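Local coordinates for periplasmic binding protein (Veillonella parvula, PDB 4LJS) that probably captures a ligand such as an iron complex or cobalamin in the periplasm and delivers it to an ABC importer, at residues A49-S54 and K93-A98; S102-K107 and P126-A131. All coordinates share one frame; numbering follows the deposited sequence. Where two conformers were deposited one is given.

Contact 1 of 2, residues A49-S54 and K93-A98; sequences AMWQNS and KDLKYA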
# COMPACT_ATOMS: atom_id res chain seq x y z
N ALA A 49 -10.94 -1.80 10.70
CA ALA A 49 -10.02 -1.54 9.60
C ALA A 49 -9.28 -2.83 9.22
O ALA A 49 -8.58 -3.43 10.05
CB ALA A 49 -9.03 -0.45 9.99
N MSE A 50 -9.47 -3.25 7.98
CA MSE A 50 -8.85 -4.49 7.50
C MSE A 50 -7.64 -4.18 6.61
O MSE A 50 -7.74 -3.39 5.68
CB MSE A 50 -9.87 -5.34 6.74
CG MSE A 50 -9.52 -6.82 6.63
SE MSE A 50 -9.92 -7.87 8.24
CE MSE A 50 -11.14 -6.62 8.99
N TRP A 51 -6.52 -4.82 6.94
CA TRP A 51 -5.26 -4.73 6.18
C TRP A 51 -4.49 -3.43 6.38
O TRP A 51 -5.07 -2.40 6.76
CB TRP A 51 -5.46 -5.07 4.69
CG TRP A 51 -6.39 -6.22 4.49
CD1 TRP A 51 -7.56 -6.23 3.77
CD2 TRP A 51 -6.27 -7.53 5.07
NE1 TRP A 51 -8.15 -7.47 3.84
CE2 TRP A 51 -7.38 -8.29 4.63
CE3 TRP A 51 -5.33 -8.15 5.91
CZ2 TRP A 51 -7.58 -9.62 5.01
CZ3 TRP A 51 -5.53 -9.47 6.27
CH2 TRP A 51 -6.65 -10.19 5.83
N GLN A 52 -3.19 -3.51 6.13
CA GLN A 52 -2.22 -2.46 6.44
C GLN A 52 -2.59 -1.04 5.98
O GLN A 52 -2.50 -0.10 6.77
CB GLN A 52 -0.84 -2.83 5.89
CG GLN A 52 0.28 -1.98 6.45
CD GLN A 52 1.45 -2.81 6.94
OE1 GLN A 52 1.61 -3.97 6.56
NE2 GLN A 52 2.28 -2.21 7.78
N ASN A 53 -2.98 -0.89 4.72
CA ASN A 53 -3.37 0.43 4.21
C ASN A 53 -4.50 1.07 5.00
O ASN A 53 -4.46 2.27 5.26
CB ASN A 53 -3.70 0.42 2.71
CG ASN A 53 -4.93 -0.44 2.38
OD1 ASN A 53 -5.24 -1.41 3.08
ND2 ASN A 53 -5.61 -0.09 1.30
N SER A 54 -5.50 0.28 5.38
CA SER A 54 -6.62 0.80 6.16
C SER A 54 -6.12 1.30 7.51
O SER A 54 -6.43 2.41 7.93
CB SER A 54 -7.68 -0.28 6.38
OG SER A 54 -7.99 -0.96 5.17
N LYS A 93 -6.64 -6.89 17.17
CA LYS A 93 -5.67 -7.03 16.07
C LYS A 93 -5.68 -8.42 15.42
O LYS A 93 -5.33 -8.56 14.25
CB LYS A 93 -4.25 -6.78 16.57
CG LYS A 93 -3.91 -5.35 16.98
CD LYS A 93 -2.56 -5.35 17.70
CE LYS A 93 -2.18 -3.98 18.21
NZ LYS A 93 -2.92 -3.61 19.45
N ASP A 94 -6.04 -9.44 16.19
CA ASP A 94 -5.91 -10.83 15.74
C ASP A 94 -6.93 -11.20 14.66
O ASP A 94 -8.13 -10.91 14.80
CB ASP A 94 -6.06 -11.77 16.94
CG ASP A 94 -5.48 -13.14 16.67
OD1 ASP A 94 -6.06 -13.88 15.84
OD2 ASP A 94 -4.46 -13.49 17.31
N LEU A 95 -6.45 -11.85 13.60
CA LEU A 95 -7.30 -12.25 12.47
C LEU A 95 -8.42 -13.22 12.84
O LEU A 95 -9.35 -13.42 12.07
CB LEU A 95 -6.47 -12.86 11.34
CG LEU A 95 -5.73 -11.84 10.48
CD1 LEU A 95 -4.77 -12.55 9.53
CD2 LEU A 95 -6.73 -10.97 9.71
N LYS A 96 -8.33 -13.83 14.02
CA LYS A 96 -9.41 -14.70 14.47
C LYS A 96 -10.66 -13.88 14.79
O LYS A 96 -11.73 -14.45 15.01
CB LYS A 96 -8.99 -15.60 15.64
CG LYS A 96 -8.95 -14.92 17.00
CD LYS A 96 -8.16 -15.78 17.99
CE LYS A 96 -8.42 -15.37 19.43
NZ LYS A 96 -8.35 -13.90 19.62
N TYR A 97 -10.54 -12.56 14.80
CA TYR A 97 -11.70 -11.68 14.97
C TYR A 97 -12.28 -11.21 13.64
O TYR A 97 -13.31 -10.54 13.61
CB TYR A 97 -11.36 -10.46 15.84
CG TYR A 97 -11.01 -10.78 17.27
CD1 TYR A 97 -11.99 -11.23 18.16
CD2 TYR A 97 -9.71 -10.64 17.74
CE1 TYR A 97 -11.67 -11.53 19.48
CE2 TYR A 97 -9.38 -10.93 19.06
CZ TYR A 97 -10.36 -11.37 19.92
OH TYR A 97 -10.04 -11.67 21.23
N ALA A 98 -11.61 -11.56 12.54
CA ALA A 98 -12.05 -11.13 11.22
C ALA A 98 -13.12 -12.06 10.70
O ALA A 98 -12.93 -12.78 9.72
CB ALA A 98 -10.85 -11.05 10.23
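In the Rossmann-like lobe of this periplasmic binding protein, Met-50 at the end of strand 47-50, in the parallel sheet, and Trp-51 just after it reach Leu-95 and Ala-98 of the loop between helices 84-89 and 100-106. The contact is wholly apolar and small, two separate touches with no hydrogen bond across it. Met-50, modelled as selenomethionine, holds CG anti to the backbone N (chi1 -159°) and bends at the next two torsions, which carries SE to 3.9 Å from CB of Ala-98. A single methyl suits this spot, since the CB of Ala-98 is directed toward segment 49-54 and also packs, as Met-50 does, against Met-71 of the neighbouring strand. Trp-51 is the N-cap residue of helix 52-60; its CZ3 lies 3.9 Å from CD2 of Leu-95, with CH2 of Trp-51 almost as near, and the two side chains cross at about a right angle. CG of Met-50 packs over one face of the Trp-51 ring, 3.1 Å above its plane and offset toward the rim. Trp-114 also meets this ring, and a glycerol, probably from the crystallisation liquor, lies about 6 Å from the Trp-51 side chain and may mark a pocket. Leu-95 stands on a short 3-10 turn introduced by an Asx turn, in which Lys-96 N donates to the anti lone pair of Asp-94 OD1 at 2.9 Å.

Contact 2 of 2, residues S102-K107 and P126-A131; sequences SVLMMK and PTFWQA
Aliphatic-to-aromatic contacts join helix 100-106 to helix 126-130, with the branched Val-103 and Leu-104 both presenting methyls to the far end of the Trp-129 indole. A chi1 of 174° swings CG1 of Val-103 away from the backbone N and onto the indole, 3.8 Å from CH2 of Trp-129, and CD2 of Leu-104 reaches that same CH2 at 3.8 Å. The leucine methyl also sits near the plane of the Phe-128 ring, at its edge, 4.1 Å from CZ of Phe-128. Aromatic packing within helix 126-130 adds a second kind of interaction: CD1 of Phe-128 stands 3.7 Å above the centre of the Trp-129 ring system. The one polar group of this buried indole, NE1, is satisfied by donating to the backbone O of Leu-123, just ahead of the helix. With alanine in place of Trp-129, Val-103 and Leu-104 would probably lose their aromatic partner, and the Leu-123 carbonyl this donor. The axes of segments 102-106 and 126-130 approach to 13.5 Å at 34°, a separation that suits a long tryptophan. Both helices pack beside the parallel sheet: Val-103 and Trp-129 touch Leu-111 of strand 110-113, and Trp-129 continues onto Val-136 of the edge strand 135-138.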
# COMPACT_ATOMS: atom_id res chain seq x y z
N SER A 102 -17.87 -11.69 15.19
CA SER A 102 -17.03 -10.81 16.03
C SER A 102 -17.19 -9.33 15.67
O SER A 102 -17.27 -8.47 16.54
CB SER A 102 -15.55 -11.19 15.92
OG SER A 102 -15.34 -12.57 16.16
N VAL A 103 -17.22 -9.03 14.37
CA VAL A 103 -17.37 -7.64 13.93
C VAL A 103 -18.75 -7.05 14.27
O VAL A 103 -18.85 -5.88 14.62
CB VAL A 103 -17.03 -7.49 12.45
CG1 VAL A 103 -17.34 -6.07 11.97
CG2 VAL A 103 -15.55 -7.80 12.23
N LEU A 104 -19.80 -7.87 14.21
CA LEU A 104 -21.12 -7.45 14.68
C LEU A 104 -21.06 -7.01 16.15
O LEU A 104 -21.62 -5.98 16.51
CB LEU A 104 -22.16 -8.57 14.48
CG LEU A 104 -22.70 -8.74 13.05
CD1 LEU A 104 -23.49 -10.04 12.89
CD2 LEU A 104 -23.55 -7.54 12.64
N MSE A 105 -20.39 -7.81 16.98
CA MSE A 105 -20.25 -7.52 18.41
C MSE A 105 -19.57 -6.18 18.67
O MSE A 105 -19.87 -5.50 19.64
CB MSE A 105 -19.49 -8.66 19.11
CG MSE A 105 -19.06 -8.37 20.55
SE MSE A 105 -17.31 -7.49 20.73
CE MSE A 105 -16.20 -8.87 19.90
N MSE A 106 -18.65 -5.82 17.78
CA MSE A 106 -17.88 -4.59 17.92
C MSE A 106 -18.69 -3.34 17.59
O MSE A 106 -18.33 -2.24 18.00
CB MSE A 106 -16.67 -4.63 16.98
CG MSE A 106 -15.62 -5.63 17.37
SE MSE A 106 -14.24 -5.74 16.01
CE MSE A 106 -13.45 -7.43 16.62
N LYS A 107 -19.76 -3.53 16.82
CA LYS A 107 -20.65 -2.44 16.40
C LYS A 107 -19.89 -1.28 15.75
O LYS A 107 -19.85 -0.18 16.29
CB LYS A 107 -21.48 -1.94 17.59
CG LYS A 107 -22.47 -2.96 18.11
CD LYS A 107 -23.38 -2.39 19.18
CE LYS A 107 -24.31 -1.33 18.62
NZ LYS A 107 -25.46 -1.09 19.54
N PRO A 126 -21.90 -3.42 1.78
CA PRO A 126 -22.26 -2.06 2.18
C PRO A 126 -23.75 -1.92 2.50
O PRO A 126 -24.12 -1.22 3.44
CB PRO A 126 -21.94 -1.24 0.93
CG PRO A 126 -20.79 -1.97 0.31
CD PRO A 126 -21.08 -3.43 0.55
N THR A 127 -24.58 -2.59 1.71
CA THR A 127 -26.03 -2.57 1.91
C THR A 127 -26.42 -3.16 3.27
O THR A 127 -27.31 -2.65 3.95
CB THR A 127 -26.74 -3.33 0.77
OG1 THR A 127 -26.64 -2.57 -0.44
CG2 THR A 127 -28.22 -3.54 1.09
N PHE A 128 -25.73 -4.23 3.66
CA PHE A 128 -25.96 -4.86 4.95
C PHE A 128 -25.65 -3.88 6.08
O PHE A 128 -26.45 -3.71 7.01
CB PHE A 128 -25.10 -6.12 5.07
CG PHE A 128 -25.14 -6.76 6.43
CD1 PHE A 128 -24.23 -6.38 7.41
CD2 PHE A 128 -26.06 -7.75 6.71
CE1 PHE A 128 -24.25 -6.98 8.67
CE2 PHE A 128 -26.08 -8.35 7.97
CZ PHE A 128 -25.17 -7.97 8.95
N TRP A 129 -24.49 -3.24 6.00
CA TRP A 129 -24.03 -2.34 7.05
C TRP A 129 -24.81 -1.03 7.08
O TRP A 129 -24.98 -0.44 8.15
CB TRP A 129 -22.53 -2.08 6.91
CG TRP A 129 -21.74 -3.29 7.30
CD1 TRP A 129 -21.03 -4.11 6.48
CD2 TRP A 129 -21.61 -3.83 8.62
NE1 TRP A 129 -20.47 -5.13 7.21
CE2 TRP A 129 -20.80 -4.98 8.53
CE3 TRP A 129 -22.10 -3.44 9.88
CZ2 TRP A 129 -20.47 -5.75 9.64
CZ3 TRP A 129 -21.77 -4.21 10.99
CH2 TRP A 129 -20.95 -5.36 10.86
N GLN A 130 -25.27 -0.58 5.92
CA GLN A 130 -26.04 0.65 5.86
C GLN A 130 -27.38 0.48 6.58
O GLN A 130 -27.95 1.44 7.09
CB GLN A 130 -26.22 1.11 4.41
CG GLN A 130 -24.97 1.80 3.85
CD GLN A 130 -24.97 1.93 2.34
OE1 GLN A 130 -25.88 1.45 1.66
NE2 GLN A 130 -23.95 2.59 1.80
N ALA A 131 -27.86 -0.76 6.64
CA ALA A 131 -29.09 -1.04 7.36
C ALA A 131 -28.82 -1.05 8.86
O ALA A 131 -29.74 -0.94 9.67
CB ALA A 131 -29.66 -2.37 6.91

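How the contacts relate
Both contacts belong to the lobe built on the parallel sheet, but contact 2 lies farther out, its centre about 25 Å from the centre of the chain against about 14 Å for contact 1. Each mixes buried and more accessible residues: Met-50 in contact 1, Val-103 and Trp-129 in contact 2 are buried, whereas Leu-95 is exposed and Leu-104 and Phe-128 are partly so. Contact 1 ties a strand end to a loop through isolated touches; contact 2 joins two helices through an indole shared by two aliphatic side chains. Tyr-97 links them, its CB lying 3.8 Å from CE of Met-106. Leu-123 serves both, its side chain touching Met-50 and its backbone serving contact 2.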